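Local coordinates for putative gamma-glutamylcyclotransferase YkqA (Bacillus subtilis, PDB 2QIK), which probably acts as a gamma-glutamylcyclotransferase, an acyltransferase-type enzyme that releases 5-oxoproline from gamma-glutamyl compounds, at residues Glu238-Pro243 / Asn272-Gly277; Phe131-Cys136 / Ala177-Asp182; Met1-Phe6 / Ile93-Phe98; Ser135-Ala140 / Glu187-Arg192; Gln119-Ser124 / Ile193-Leu198. One frame throughout, in Å; residues are numbered along the deposited sequence. Where two conformers were deposited one is given.

Contact 1. Residues Glu238-Pro243 / Asn272-Gly277; sequences EAEIAP and NSLPKG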
# COMPACT_ATOMS: atom_id res chain seq x y z
N GLU A 238 -6.86 -13.46 4.15
CA GLU A 238 -7.80 -14.50 4.43
C GLU A 238 -9.13 -13.90 4.86
O GLU A 238 -9.23 -12.70 5.14
CB GLU A 238 -7.16 -15.46 5.46
CG GLU A 238 -5.82 -16.02 4.97
CD GLU A 238 -5.04 -17.24 5.57
OE1 GLU A 238 -5.66 -18.31 5.88
OE2 GLU A 238 -3.74 -17.14 5.57
N ALA A 239 -10.20 -14.72 4.88
CA ALA A 239 -11.48 -14.26 5.45
C ALA A 239 -11.26 -13.76 6.87
O ALA A 239 -10.46 -14.26 7.62
CB ALA A 239 -12.56 -15.28 5.41
N GLU A 240 -12.04 -12.75 7.24
CA GLU A 240 -11.83 -12.08 8.51
C GLU A 240 -12.22 -12.97 9.68
O GLU A 240 -13.30 -13.61 9.72
CB GLU A 240 -12.62 -10.78 8.58
CG GLU A 240 -12.24 -9.73 7.57
CD GLU A 240 -12.90 -8.40 7.96
OE1 GLU A 240 -12.44 -7.69 8.91
OE2 GLU A 240 -13.99 -8.04 7.35
N ILE A 241 -11.39 -12.98 10.69
CA ILE A 241 -11.66 -13.54 11.98
C ILE A 241 -11.33 -12.51 13.05
O ILE A 241 -10.61 -11.57 12.79
CB ILE A 241 -10.97 -14.88 12.23
CG1 ILE A 241 -9.49 -14.73 12.35
CG2 ILE A 241 -11.29 -15.88 11.16
CD1 ILE A 241 -8.82 -16.07 12.67
N ALA A 242 -11.81 -12.70 14.26
CA ALA A 242 -11.59 -11.75 15.31
C ALA A 242 -10.11 -11.63 15.71
O ALA A 242 -9.37 -12.62 15.73
CB ALA A 242 -12.38 -12.12 16.55
N PRO A 243 -9.70 -10.41 16.06
CA PRO A 243 -8.36 -10.23 16.59
C PRO A 243 -8.26 -10.76 18.04
O PRO A 243 -9.28 -10.89 18.75
CB PRO A 243 -8.18 -8.69 16.59
CG PRO A 243 -9.57 -8.14 16.72
CD PRO A 243 -10.44 -9.13 15.97
N ASN A 272 -15.73 -6.79 17.15
CA ASN A 272 -16.49 -7.61 18.11
C ASN A 272 -17.49 -8.53 17.41
O ASN A 272 -18.00 -9.46 18.04
CB ASN A 272 -17.19 -6.74 19.16
CG ASN A 272 -16.29 -6.08 20.10
OD1 ASN A 272 -16.53 -4.90 20.55
ND2 ASN A 272 -15.22 -6.76 20.44
N SER A 273 -17.80 -8.29 16.14
CA SER A 273 -18.79 -9.04 15.37
C SER A 273 -18.16 -10.25 14.69
O SER A 273 -18.83 -11.17 14.23
CB SER A 273 -19.46 -8.10 14.33
OG SER A 273 -20.57 -8.72 13.76
N LEU A 274 -16.84 -10.23 14.56
CA LEU A 274 -16.18 -11.27 13.82
C LEU A 274 -16.17 -12.62 14.55
O LEU A 274 -16.05 -12.66 15.78
CB LEU A 274 -14.74 -10.79 13.52
CG LEU A 274 -14.59 -9.61 12.53
CD1 LEU A 274 -13.16 -9.18 12.49
CD2 LEU A 274 -15.10 -9.96 11.16
N PRO A 275 -16.20 -13.71 13.78
CA PRO A 275 -16.11 -15.03 14.40
C PRO A 275 -14.72 -15.26 14.92
O PRO A 275 -13.74 -14.75 14.37
CB PRO A 275 -16.40 -15.99 13.24
CG PRO A 275 -16.03 -15.22 12.05
CD PRO A 275 -16.27 -13.74 12.30
N LYS A 276 -14.58 -16.07 15.93
CA LYS A 276 -13.29 -16.42 16.44
C LYS A 276 -12.65 -17.37 15.44
O LYS A 276 -13.32 -18.18 14.76
CB LYS A 276 -13.40 -17.07 17.83
CG LYS A 276 -12.11 -16.99 18.60
CD LYS A 276 -11.74 -18.22 19.36
CE LYS A 276 -10.43 -18.06 20.04
NZ LYS A 276 -10.28 -16.70 20.70
N GLY A 277 -11.33 -17.31 15.37
CA GLY A 277 -10.62 -18.44 14.82
C GLY A 277 -10.94 -19.66 15.67
O GLY A 277 -11.18 -20.69 15.12
O HOH W 1 -10.07 -15.08 16.71

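Contact 2. Residues Phe131-Cys136 / Ala177-Asp182; sequences FAYGSC and ADMLED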
# COMPACT_ATOMS: atom_id res chain seq x y z
N PHE A 131 1.26 6.20 7.70
CA PHE A 131 -0.19 6.05 8.02
C PHE A 131 -0.44 4.71 8.73
O PHE A 131 -0.22 3.63 8.14
CB PHE A 131 -0.98 6.13 6.75
CG PHE A 131 -2.45 6.08 6.93
CD1 PHE A 131 -3.19 7.12 7.47
CD2 PHE A 131 -3.17 4.96 6.53
CE1 PHE A 131 -4.59 7.02 7.64
CE2 PHE A 131 -4.56 4.90 6.78
CZ PHE A 131 -5.22 5.91 7.27
N ALA A 132 -0.85 4.81 9.98
CA ALA A 132 -1.15 3.66 10.79
C ALA A 132 -2.65 3.55 10.99
O ALA A 132 -3.30 4.54 11.37
CB ALA A 132 -0.49 3.87 12.22
N TYR A 133 -3.19 2.35 10.85
CA TYR A 133 -4.62 2.10 10.93
C TYR A 133 -4.98 1.03 11.96
O TYR A 133 -6.16 0.73 12.14
CB TYR A 133 -5.17 1.74 9.55
CG TYR A 133 -4.48 0.54 8.93
CD1 TYR A 133 -3.45 0.71 8.06
CD2 TYR A 133 -4.81 -0.74 9.29
CE1 TYR A 133 -2.73 -0.40 7.53
CE2 TYR A 133 -4.16 -1.81 8.78
CZ TYR A 133 -3.10 -1.66 7.92
OH TYR A 133 -2.51 -2.79 7.46
N GLY A 134 -3.99 0.44 12.60
CA GLY A 134 -4.25 -0.56 13.60
C GLY A 134 -3.45 -0.32 14.87
O GLY A 134 -3.51 0.72 15.42
N SER A 135 -2.75 -1.38 15.35
CA SER A 135 -2.06 -1.26 16.65
C SER A 135 -0.90 -0.28 16.63
O SER A 135 -0.51 0.18 17.69
CB SER A 135 -1.60 -2.53 17.25
OG SER A 135 -0.45 -3.00 16.65
N CYS A 136 -0.43 0.11 15.44
CA CYS A 136 0.55 1.20 15.39
C CYS A 136 -0.07 2.57 15.69
O CYS A 136 0.69 3.54 15.76
CB CYS A 136 1.28 1.25 14.06
SG CYS A 136 2.39 -0.17 13.89
N ALA A 177 -4.79 -6.71 11.55
CA ALA A 177 -5.41 -5.73 10.71
C ALA A 177 -4.76 -5.58 9.34
O ALA A 177 -3.60 -5.89 9.14
CB ALA A 177 -5.48 -4.42 11.38
N ASP A 178 -5.52 -4.99 8.47
CA ASP A 178 -5.22 -4.79 7.06
C ASP A 178 -6.12 -3.67 6.57
O ASP A 178 -7.07 -3.31 7.26
CB ASP A 178 -5.51 -6.05 6.24
CG ASP A 178 -5.03 -6.02 4.81
OD1 ASP A 178 -4.05 -5.28 4.48
OD2 ASP A 178 -5.53 -6.87 4.02
N MSE A 179 -5.83 -3.13 5.41
CA MSE A 179 -6.81 -2.33 4.68
C MSE A 179 -7.05 -2.92 3.32
O MSE A 179 -6.12 -3.21 2.59
CB MSE A 179 -6.39 -0.89 4.51
CG MSE A 179 -6.18 -0.16 5.86
SE MSE A 179 -5.97 1.70 5.59
CE MSE A 179 -4.36 1.64 4.60
N LEU A 180 -8.31 -3.18 3.02
CA LEU A 180 -8.71 -3.76 1.73
C LEU A 180 -9.22 -2.67 0.84
O LEU A 180 -10.05 -1.87 1.27
CB LEU A 180 -9.79 -4.77 1.92
CG LEU A 180 -10.11 -5.74 0.77
CD1 LEU A 180 -8.93 -6.64 0.52
CD2 LEU A 180 -11.35 -6.57 1.07
N GLU A 181 -8.73 -2.60 -0.41
CA GLU A 181 -9.16 -1.55 -1.36
C GLU A 181 -10.47 -2.01 -2.00
O GLU A 181 -10.50 -2.50 -3.12
CB GLU A 181 -8.09 -1.34 -2.40
CG GLU A 181 -8.31 -0.09 -3.22
CD GLU A 181 -7.37 0.05 -4.38
OE1 GLU A 181 -6.50 -0.80 -4.59
OE2 GLU A 181 -7.46 1.09 -5.07
N ASP A 182 -11.57 -1.84 -1.26
CA ASP A 182 -12.87 -2.38 -1.61
C ASP A 182 -13.94 -1.33 -1.78
O ASP A 182 -15.13 -1.66 -1.90
CB ASP A 182 -13.31 -3.45 -0.60
CG ASP A 182 -13.54 -2.92 0.79
OD1 ASP A 182 -13.86 -3.81 1.69
OD2 ASP A 182 -13.46 -1.67 1.01

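Contact 3. Residues Met1-Phe6 / Ile93-Phe98; sequences MNSLLF and IALIYF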
# COMPACT_ATOMS: atom_id res chain seq x y z
N MSE A 1 -12.62 2.22 -26.84
CA MSE A 1 -12.46 0.76 -26.56
C MSE A 1 -11.36 0.80 -25.53
O MSE A 1 -10.19 0.65 -25.90
CB MSE A 1 -11.95 0.06 -27.77
CG MSE A 1 -11.39 -1.34 -27.43
SE MSE A 1 -9.69 -1.41 -28.37
CE MSE A 1 -10.39 -0.97 -30.21
N ASN A 2 -11.77 1.17 -24.33
CA ASN A 2 -10.81 1.47 -23.21
C ASN A 2 -10.10 0.19 -22.88
O ASN A 2 -10.61 -0.90 -23.09
CB ASN A 2 -11.56 1.96 -21.94
CG ASN A 2 -12.14 3.30 -22.07
OD1 ASN A 2 -12.85 3.80 -21.17
ND2 ASN A 2 -11.80 3.95 -23.18
N SER A 3 -8.93 0.34 -22.34
CA SER A 3 -8.12 -0.81 -21.99
C SER A 3 -7.63 -0.63 -20.55
O SER A 3 -7.11 0.44 -20.20
CB SER A 3 -6.86 -0.87 -22.86
OG SER A 3 -7.19 -0.97 -24.25
N LEU A 4 -7.65 -1.70 -19.76
CA LEU A 4 -6.95 -1.70 -18.50
C LEU A 4 -5.46 -1.67 -18.75
O LEU A 4 -4.94 -2.36 -19.62
CB LEU A 4 -7.34 -2.85 -17.61
CG LEU A 4 -8.78 -2.89 -17.21
CD1 LEU A 4 -9.03 -4.17 -16.37
CD2 LEU A 4 -9.17 -1.68 -16.38
N LEU A 5 -4.77 -0.86 -17.95
CA LEU A 5 -3.34 -0.62 -18.06
C LEU A 5 -2.68 -0.70 -16.67
O LEU A 5 -3.14 -0.02 -15.75
CB LEU A 5 -3.10 0.78 -18.63
CG LEU A 5 -1.63 1.23 -18.64
CD1 LEU A 5 -0.82 0.48 -19.61
CD2 LEU A 5 -1.57 2.72 -18.95
N PHE A 6 -1.71 -1.59 -16.55
CA PHE A 6 -0.94 -1.73 -15.31
C PHE A 6 0.36 -0.96 -15.45
O PHE A 6 1.12 -1.18 -16.39
CB PHE A 6 -0.65 -3.23 -15.07
CG PHE A 6 0.23 -3.52 -13.88
CD1 PHE A 6 1.58 -3.71 -14.03
CD2 PHE A 6 -0.29 -3.61 -12.62
CE1 PHE A 6 2.40 -4.04 -12.95
CE2 PHE A 6 0.53 -3.91 -11.55
CZ PHE A 6 1.82 -4.15 -11.73
N ILE A 93 -7.14 -8.55 -16.39
CA ILE A 93 -6.17 -8.59 -17.47
C ILE A 93 -5.87 -7.12 -17.86
O ILE A 93 -6.76 -6.34 -18.11
CB ILE A 93 -6.69 -9.40 -18.67
CG1 ILE A 93 -6.91 -10.86 -18.28
CG2 ILE A 93 -5.79 -9.29 -19.82
CD1 ILE A 93 -7.54 -11.73 -19.30
N ALA A 94 -4.59 -6.79 -17.95
CA ALA A 94 -4.16 -5.42 -18.27
C ALA A 94 -2.96 -5.40 -19.15
O ALA A 94 -2.13 -6.28 -19.12
CB ALA A 94 -3.90 -4.67 -16.95
N LEU A 95 -2.82 -4.30 -19.91
CA LEU A 95 -1.64 -4.03 -20.68
C LEU A 95 -0.50 -3.66 -19.75
O LEU A 95 -0.67 -3.08 -18.69
CB LEU A 95 -1.90 -2.81 -21.54
CG LEU A 95 -2.81 -3.05 -22.71
CD1 LEU A 95 -3.25 -1.71 -23.35
CD2 LEU A 95 -2.10 -3.93 -23.79
N ILE A 96 0.71 -3.93 -20.23
CA ILE A 96 1.94 -3.54 -19.50
C ILE A 96 3.00 -3.26 -20.55
O ILE A 96 3.09 -3.99 -21.54
CB ILE A 96 2.38 -4.61 -18.50
CG1 ILE A 96 3.52 -4.12 -17.61
CG2 ILE A 96 2.73 -5.91 -19.19
CD1 ILE A 96 3.88 -5.13 -16.48
N TYR A 97 3.82 -2.21 -20.33
CA TYR A 97 4.93 -1.86 -21.19
C TYR A 97 6.20 -2.42 -20.62
O TYR A 97 6.42 -2.39 -19.43
CB TYR A 97 5.02 -0.32 -21.33
CG TYR A 97 3.95 0.28 -22.22
CD1 TYR A 97 4.20 0.57 -23.54
CD2 TYR A 97 2.68 0.52 -21.74
CE1 TYR A 97 3.20 1.11 -24.38
CE2 TYR A 97 1.67 1.05 -22.56
CZ TYR A 97 1.94 1.30 -23.89
OH TYR A 97 0.92 1.85 -24.61
N PHE A 98 7.10 -2.81 -21.50
CA PHE A 98 8.42 -3.36 -21.07
C PHE A 98 9.47 -3.05 -22.08
O PHE A 98 9.18 -2.95 -23.26
CB PHE A 98 8.31 -4.92 -20.83
CG PHE A 98 7.97 -5.69 -22.08
CD1 PHE A 98 8.99 -6.27 -22.87
CD2 PHE A 98 6.64 -5.97 -22.42
CE1 PHE A 98 8.69 -7.04 -23.99
CE2 PHE A 98 6.34 -6.71 -23.55
CZ PHE A 98 7.36 -7.25 -24.33
O HOH W 2 3.18 -0.42 -18.12

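Contact 4. Residues Ser135-Ala140 / Glu187-Arg192; sequences SCMDNA and EGVLYR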
# COMPACT_ATOMS: atom_id res chain seq x y z
N SER A 135 -2.75 -1.38 15.35
CA SER A 135 -2.06 -1.26 16.65
C SER A 135 -0.90 -0.28 16.63
O SER A 135 -0.51 0.18 17.69
CB SER A 135 -1.60 -2.53 17.25
OG SER A 135 -0.45 -3.00 16.65
N CYS A 136 -0.43 0.11 15.44
CA CYS A 136 0.55 1.20 15.39
C CYS A 136 -0.07 2.57 15.69
O CYS A 136 0.69 3.54 15.76
CB CYS A 136 1.28 1.25 14.06
SG CYS A 136 2.39 -0.17 13.89
N MSE A 137 -1.39 2.67 15.89
CA MSE A 137 -1.99 3.87 16.45
C MSE A 137 -1.78 3.98 17.98
O MSE A 137 -1.92 5.08 18.49
CB MSE A 137 -3.49 3.89 16.17
CG MSE A 137 -3.83 3.86 14.65
SE MSE A 137 -5.68 4.14 14.33
CE MSE A 137 -6.40 2.61 15.06
N ASP A 138 -1.43 2.89 18.63
CA ASP A 138 -1.08 2.90 20.05
C ASP A 138 0.42 2.98 20.24
O ASP A 138 1.19 2.72 19.27
CB ASP A 138 -1.61 1.58 20.68
CG ASP A 138 -1.41 1.51 22.13
OD1 ASP A 138 -0.69 0.58 22.58
OD2 ASP A 138 -1.94 2.36 22.83
N ASN A 139 0.85 3.37 21.40
CA ASN A 139 2.26 3.58 21.66
C ASN A 139 2.97 2.58 22.56
O ASN A 139 4.16 2.71 22.73
CB ASN A 139 2.58 5.01 22.05
CG ASN A 139 2.11 5.33 23.42
OD1 ASN A 139 2.58 6.34 23.99
ND2 ASN A 139 1.24 4.53 23.99
N ALA A 140 2.27 1.61 23.14
CA ALA A 140 2.95 0.78 24.14
C ALA A 140 4.07 -0.05 23.53
O ALA A 140 5.14 -0.13 24.10
CB ALA A 140 1.97 -0.13 24.82
N GLU A 187 -10.19 5.33 8.60
CA GLU A 187 -9.41 6.34 9.27
C GLU A 187 -8.19 5.70 9.87
O GLU A 187 -8.17 4.51 10.20
CB GLU A 187 -10.23 7.06 10.41
CG GLU A 187 -11.52 7.72 9.97
CD GLU A 187 -12.12 8.60 11.06
OE1 GLU A 187 -11.49 8.82 12.12
OE2 GLU A 187 -13.26 9.05 10.80
N GLY A 188 -7.18 6.55 10.07
CA GLY A 188 -5.99 6.16 10.82
C GLY A 188 -5.28 7.38 11.31
O GLY A 188 -5.81 8.49 11.22
N VAL A 189 -4.09 7.20 11.79
CA VAL A 189 -3.22 8.28 12.33
C VAL A 189 -2.04 8.40 11.34
O VAL A 189 -1.39 7.42 11.02
CB VAL A 189 -2.65 7.89 13.77
CG1 VAL A 189 -1.81 8.99 14.38
CG2 VAL A 189 -3.75 7.44 14.72
N LEU A 190 -1.75 9.61 10.94
CA LEU A 190 -0.59 9.91 10.13
C LEU A 190 0.47 10.47 11.03
O LEU A 190 0.26 11.45 11.75
CB LEU A 190 -0.94 10.91 9.02
CG LEU A 190 0.15 11.16 8.02
CD1 LEU A 190 0.37 9.90 7.19
CD2 LEU A 190 -0.14 12.34 7.13
N TYR A 191 1.65 9.85 11.03
CA TYR A 191 2.81 10.29 11.77
C TYR A 191 3.88 10.87 10.84
O TYR A 191 4.06 10.38 9.73
CB TYR A 191 3.49 9.15 12.47
CG TYR A 191 2.73 8.39 13.54
CD1 TYR A 191 2.72 8.81 14.85
CD2 TYR A 191 2.13 7.21 13.24
CE1 TYR A 191 2.10 8.11 15.83
CE2 TYR A 191 1.47 6.45 14.24
CZ TYR A 191 1.49 6.90 15.53
OH TYR A 191 0.89 6.16 16.53
N ARG A 192 4.56 11.93 11.26
CA ARG A 192 5.79 12.39 10.58
C ARG A 192 6.97 11.74 11.33
O ARG A 192 7.16 12.00 12.52
CB ARG A 192 5.90 13.90 10.69
CG ARG A 192 7.08 14.49 9.97
CD ARG A 192 7.20 15.95 10.12
NE ARG A 192 6.10 16.57 9.48
CZ ARG A 192 5.00 17.05 10.06
NH1 ARG A 192 4.86 17.05 11.38
NH2 ARG A 192 4.03 17.56 9.31

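Contact 5. Residues Gln119-Ser124 / Ile193-Leu198; sequences QMISKS and IPYSAL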
# COMPACT_ATOMS: atom_id res chain seq x y z
N GLN A 119 12.29 3.88 -4.42
CA GLN A 119 12.64 5.33 -4.37
C GLN A 119 12.76 5.80 -2.93
O GLN A 119 13.64 6.54 -2.58
CB GLN A 119 11.59 6.13 -5.10
CG GLN A 119 11.62 5.91 -6.66
CD GLN A 119 10.50 6.63 -7.34
OE1 GLN A 119 10.77 7.40 -8.31
NE2 GLN A 119 9.33 6.48 -6.87
N MSE A 120 11.86 5.32 -2.08
CA MSE A 120 11.87 5.71 -0.70
C MSE A 120 13.14 5.29 0.02
O MSE A 120 13.79 6.05 0.75
CB MSE A 120 10.65 5.14 0.01
CG MSE A 120 10.58 5.35 1.54
SE MSE A 120 9.06 4.61 2.38
CE MSE A 120 9.53 2.79 2.11
N ILE A 121 13.53 4.02 -0.16
CA ILE A 121 14.69 3.52 0.54
C ILE A 121 15.97 4.00 -0.12
O ILE A 121 16.88 4.46 0.58
CB ILE A 121 14.64 2.01 0.70
CG1 ILE A 121 13.53 1.65 1.66
CG2 ILE A 121 15.95 1.47 1.21
CD1 ILE A 121 12.24 1.48 1.00
N SER A 122 16.09 3.93 -1.45
CA SER A 122 17.35 4.26 -2.10
C SER A 122 17.67 5.76 -2.02
O SER A 122 18.84 6.14 -2.10
CB SER A 122 17.34 3.78 -3.53
OG SER A 122 16.48 4.52 -4.30
N LYS A 123 16.67 6.61 -1.86
CA LYS A 123 16.90 8.05 -1.70
C LYS A 123 16.80 8.46 -0.22
O LYS A 123 16.82 9.68 0.07
CB LYS A 123 15.94 8.88 -2.57
CG LYS A 123 16.04 8.54 -4.06
CD LYS A 123 17.02 9.29 -4.85
CE LYS A 123 16.65 9.11 -6.35
NZ LYS A 123 15.21 8.74 -6.55
N SER A 124 16.71 7.51 0.70
CA SER A 124 16.66 7.79 2.12
C SER A 124 15.65 8.93 2.39
O SER A 124 15.96 9.90 3.10
CB SER A 124 18.06 8.02 2.77
OG SER A 124 18.96 6.89 2.69
N ILE A 193 7.70 10.88 10.63
CA ILE A 193 8.79 10.13 11.25
C ILE A 193 10.10 10.34 10.46
O ILE A 193 10.06 10.57 9.24
CB ILE A 193 8.47 8.65 11.37
CG1 ILE A 193 8.48 7.93 10.00
CG2 ILE A 193 7.16 8.38 12.09
CD1 ILE A 193 8.19 6.42 10.10
N PRO A 194 11.25 10.23 11.11
CA PRO A 194 12.48 10.23 10.38
C PRO A 194 12.65 8.92 9.61
O PRO A 194 12.19 7.88 10.03
CB PRO A 194 13.57 10.42 11.47
CG PRO A 194 12.80 10.87 12.70
CD PRO A 194 11.46 10.16 12.56
N TYR A 195 13.41 9.01 8.53
CA TYR A 195 13.87 7.83 7.79
C TYR A 195 14.44 6.74 8.75
O TYR A 195 14.28 5.55 8.51
CB TYR A 195 14.88 8.23 6.77
CG TYR A 195 15.33 7.08 5.91
CD1 TYR A 195 14.51 6.50 4.98
CD2 TYR A 195 16.63 6.58 6.00
CE1 TYR A 195 14.91 5.44 4.21
CE2 TYR A 195 17.04 5.52 5.23
CZ TYR A 195 16.19 4.98 4.32
OH TYR A 195 16.65 3.92 3.55
N SER A 196 15.15 7.15 9.77
CA SER A 196 15.79 6.26 10.66
C SER A 196 14.82 5.40 11.46
O SER A 196 15.26 4.41 12.08
CB SER A 196 16.70 6.96 11.62
OG SER A 196 15.96 7.83 12.45
N ALA A 197 13.53 5.73 11.48
CA ALA A 197 12.49 4.88 12.12
C ALA A 197 12.01 3.79 11.21
O ALA A 197 11.25 2.90 11.66
CB ALA A 197 11.35 5.76 12.50
N LEU A 198 12.37 3.77 9.93
CA LEU A 198 11.75 2.83 9.02
C LEU A 198 12.09 1.39 9.22
O LEU A 198 11.20 0.50 9.07
CB LEU A 198 12.13 3.23 7.56
CG LEU A 198 11.33 2.60 6.47
CD1 LEU A 198 9.77 2.80 6.65
CD2 LEU A 198 11.81 3.18 5.17

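Contact 1. Residues Glu238-Pro243 / Asn272-Gly277
The last modelled residues of the chain, leaving helix 261-273 through Leu274, Pro275 and Gly277, meet the loop ahead of helix 245-258 at Glu240, Ile241 and Ala242. The touching runs of backbone point 80° apart, and a single direct hydrogen bond joins them, from Ala242 N to Pro275 O at 2.8 Å. It is bent modestly at the hydrogen (159°). The same oxygen also receives a CA-H...O contact from Ile241 CA, 3.4 Å away. A water adds a second link by donating to Ala242 O and accepting from Gly277 N.

Leu274 supplies most of the apolar contact. Its CG is anti to the carbonyl carbon (chi1 -68°), and the two methyls part beyond it: CD1 lies 3.5 Å from Ile241 O, while CD2 lies 3.7 Å from Glu240 CB. Its own CB packs 4.1 Å from Ala242 CB. Next to Ala242 in the loop, Ile241 CD1 rests 3.7 Å from Gly277 CA, close enough that a beta carbon on the glycine would collide with this methyl. The carboxylate of Glu240 stands beside the Leu274 methyls but is engaged elsewhere: OE1 accepts from His270 NE2 and Phe167 N, and OE2 forms a salt bridge with Arg166. Ile241 O likewise has a partner beyond the tail, the hydroxyl of Ser175.

The polar joining across this surface contact is therefore made by backbone atoms and a water, with Leu274 packed against the loop, while the carboxylate of Glu240 bonds to strand 164-171 and helix 261-273.

Contact 2. Residues Phe131-Cys136 / Ala177-Asp182
Met179, a selenomethionine, lies across the ring of Tyr133 and meets the ring of Phe131 at its rim, making Met-aromatic contacts with both. Its CG sits over the centre of the tyrosine face, 3.5 Å from the ring centroid and 10° off the normal, in a close CH-pi contact. SE is displaced from that centre and lies oblique to the same ring, 4.2 Å from its centroid. Against Phe131 the geometry changes: SE lies in the plane of the ring at its edge, 3.7 Å from CE2. The side chain bends at chi3 (-64°), which turns CE back to 3.7 Å from Tyr133 CD1.

With chi1 at 58°, Tyr133 CG stands between the backbone N and the carbonyl carbon, which sets it 3.6 Å from Met179 CG. The CE2 edge of its ring meets the other strand, with Asp178 N at 3.5 Å and Ala177 CB at 3.9 Å. Beyond that edge the hydroxyl passes Asp178 CA and hydrogen-bonds to Phe232 O of strand 224-234. An alanine at Tyr133 would probably leave Phe232 O without this partner and Met179 free to turn where the ring face had supported it.

The contact ties the end of strand 128-132 to the hairpin strand 174-180. Just past the strand, Tyr133-Cys136 runs Tyr-Gly-Ser-Cys, resembling the Tyr-Gly-Thr-Leu run at residues 8-11 that is assigned to substrate binding by similarity. Backbone N atoms of Tyr133 and Cys136 and the hydroxyl of Ser135 hold a citrate, probably from the crystallisation liquor. With no hydrogen bond between the two segments, selenium and ring contacts carry the join, while the hydroxyl finds its polar partner on a third strand.

Contact 3. Residues Met1-Phe6 / Ile93-Phe98
Leu95 makes both of its backbone hydrogen bonds to strand 3-6 along one edge: its N donates to Leu4 O at 2.9 Å, and its O accepts from Phe6 N at 2.8 Å. Leu95 thus bonds to the two residues that flank Leu5, as in a parallel bridge. Where a third bond would continue this parallel pattern, the strands have parted, and a water donates to Phe6 O (2.8 Å) and accepts from Tyr97 N.

Around this single bridge at Leu5 and Leu95, side chains close the seam. Ala94 CB lies 3.9 Å from Leu4 CB and 4.0 Å from Phe6 CB. Phe6 and Ile96 run side by side in the same direction, each with its gamma carbon (CG and CG1) anti to the backbone N (chi1 175° and -171°), and Ile96 CD1 meets the ring edge 3.6 Å from CD1 of Phe6. On another side, Leu5 CD1 approaches the Tyr97 ring in its plane, 3.9 Å from CE2, the two side chains crossing at about a right angle. Leu95 CD1 reaches back to Ser3 CB at 3.7 Å.

Strands 3-7 and 90-98 are the outermost members of the five-stranded antiparallel sheet, and their parallel-sense bridge, at 52° between strand directions, closes it into the small barrel of the gamma-glutamylcyclotransferase fold. Further out, Leu5 is paired with Tyr61 and Ile96 with Gln81 through their backbones. Helix 65-74 covers Leu5 and Tyr97 with Leu71, while Asp72 bonds the hydroxyl of Tyr97. Ile96 also packs on Tyr8, a substrate-binding residue by similarity, whose hydroxyl bonds to Tyr97 O.

Contact 4. Residues Ser135-Ala140 / Glu187-Arg192
Cys136 and Met137 bring the loop between strand 128-132 and helix 140-145 against Val189 and Tyr191, on the middle strand of a three-stranded antiparallel sheet. The loop starts as a short 3-10 turn, in which Ser135 O accepts from Asp138 N at 3.0 Å. The hydroxyl of Ser135 looks elsewhere, to Arg204 and a bound citrate that is probably from the crystallisation liquor.

Cys136 makes the polar link. Its carbonyl oxygen accepts from Tyr191 OH at 2.7 Å, in the carbonyl plane and on a lone pair, with a C=O...O angle of 144°. One face of the Tyr191 ring is lined near its rim by Val189 CG1, and Phe151 stacks with it edge-to-face. A phenylalanine in place of Tyr191 would probably leave Cys136 O, in this buried setting, without its donor and the turn less firmly tied to the strand. The citrate accepts from Cys136 N, so the residue tied to Tyr191 through its O also borders the citrate site.

Met137, a selenomethionine, follows with the apolar part. Its chain crosses Val189 at a slant, CG lying 3.6 Å and SE 3.8 Å from Val189 CG2. SE also passes 4.1 Å from Gly188 CA. Leu259 packs on the side chain of Met137 as well.

Asp138 then turns away from the strand to the start of helix 140-145. One of its oxygens, OD1, is shared between a salt bridge to Arg253 and a capping bond from Ala140 N at 3.2 Å, whose donor stands 67° out of the carboxylate plane.

Contact 5. Residues Gln119-Ser124 / Ile193-Leu198
The Tyr195 ring has Ser124 over one face, with Ser124 CA above the ring centre at 3.6 Å from the centroid and 12° off the normal, a CH-pi contact. Met120 O and Ile121 O approach the ring obliquely, the former 3.7 Å from Tyr195 CE1. Tyr195 OH ends 3.0 Å from Ile121 O, and the side chains of Ile121 and Tyr195 cross at about a right angle. Both Ser124 and Ile121 were modelled in two conformers, and the distances to them apply to one.

Ser124, with its positive phi (46°), is the C-prime residue of a Schellman motif that ends helix 115-122; within it Ser124 N donates to Ile121 O at 3.1 Å. Tyr195 thus lies over the helix terminus from the 3-10 turn that links strand 185-193 to helix 198-204.

Deeper in, Met120, a selenomethionine, and Leu198 reach toward each other tip to tip. The bend of Met120 at chi3 (69°) sets CE at 3.8 Å from Leu198 CD2, and Ile121 CG1 lies 4.2 Å from the same methyl. Leu230 of strand 224-234 packs against both Met120 and Leu198, and Tyr202 of helix 198-204 against Met120 and Ile121.

In the fold
Contacts 2 and 4 are buried; contact 1 lies at the surface, and contacts 3 and 5 are partly buried. Contacts 2 and 4 share Ser135 and Cys136 and touch, notably where Ala132 O meets Val189 N at 2.8 Å, their strands 128-132 and 185-193 being sheet neighbours. Along the chain both nest inside the loop closed by contact 5, whose second segment adjoins that of contact 4. Contact 3 closes the N-terminal barrel, its centre about 36 Å from that of contact 4. Contacts 1 and 3 combine backbone hydrogen bonding and a bridging water with apolar packing; contact 2 relies on selenomethionine and aromatic rings, contact 4 on a tyrosine hydroxyl and selenomethionine packing, and contact 5 on a ring over a helix end.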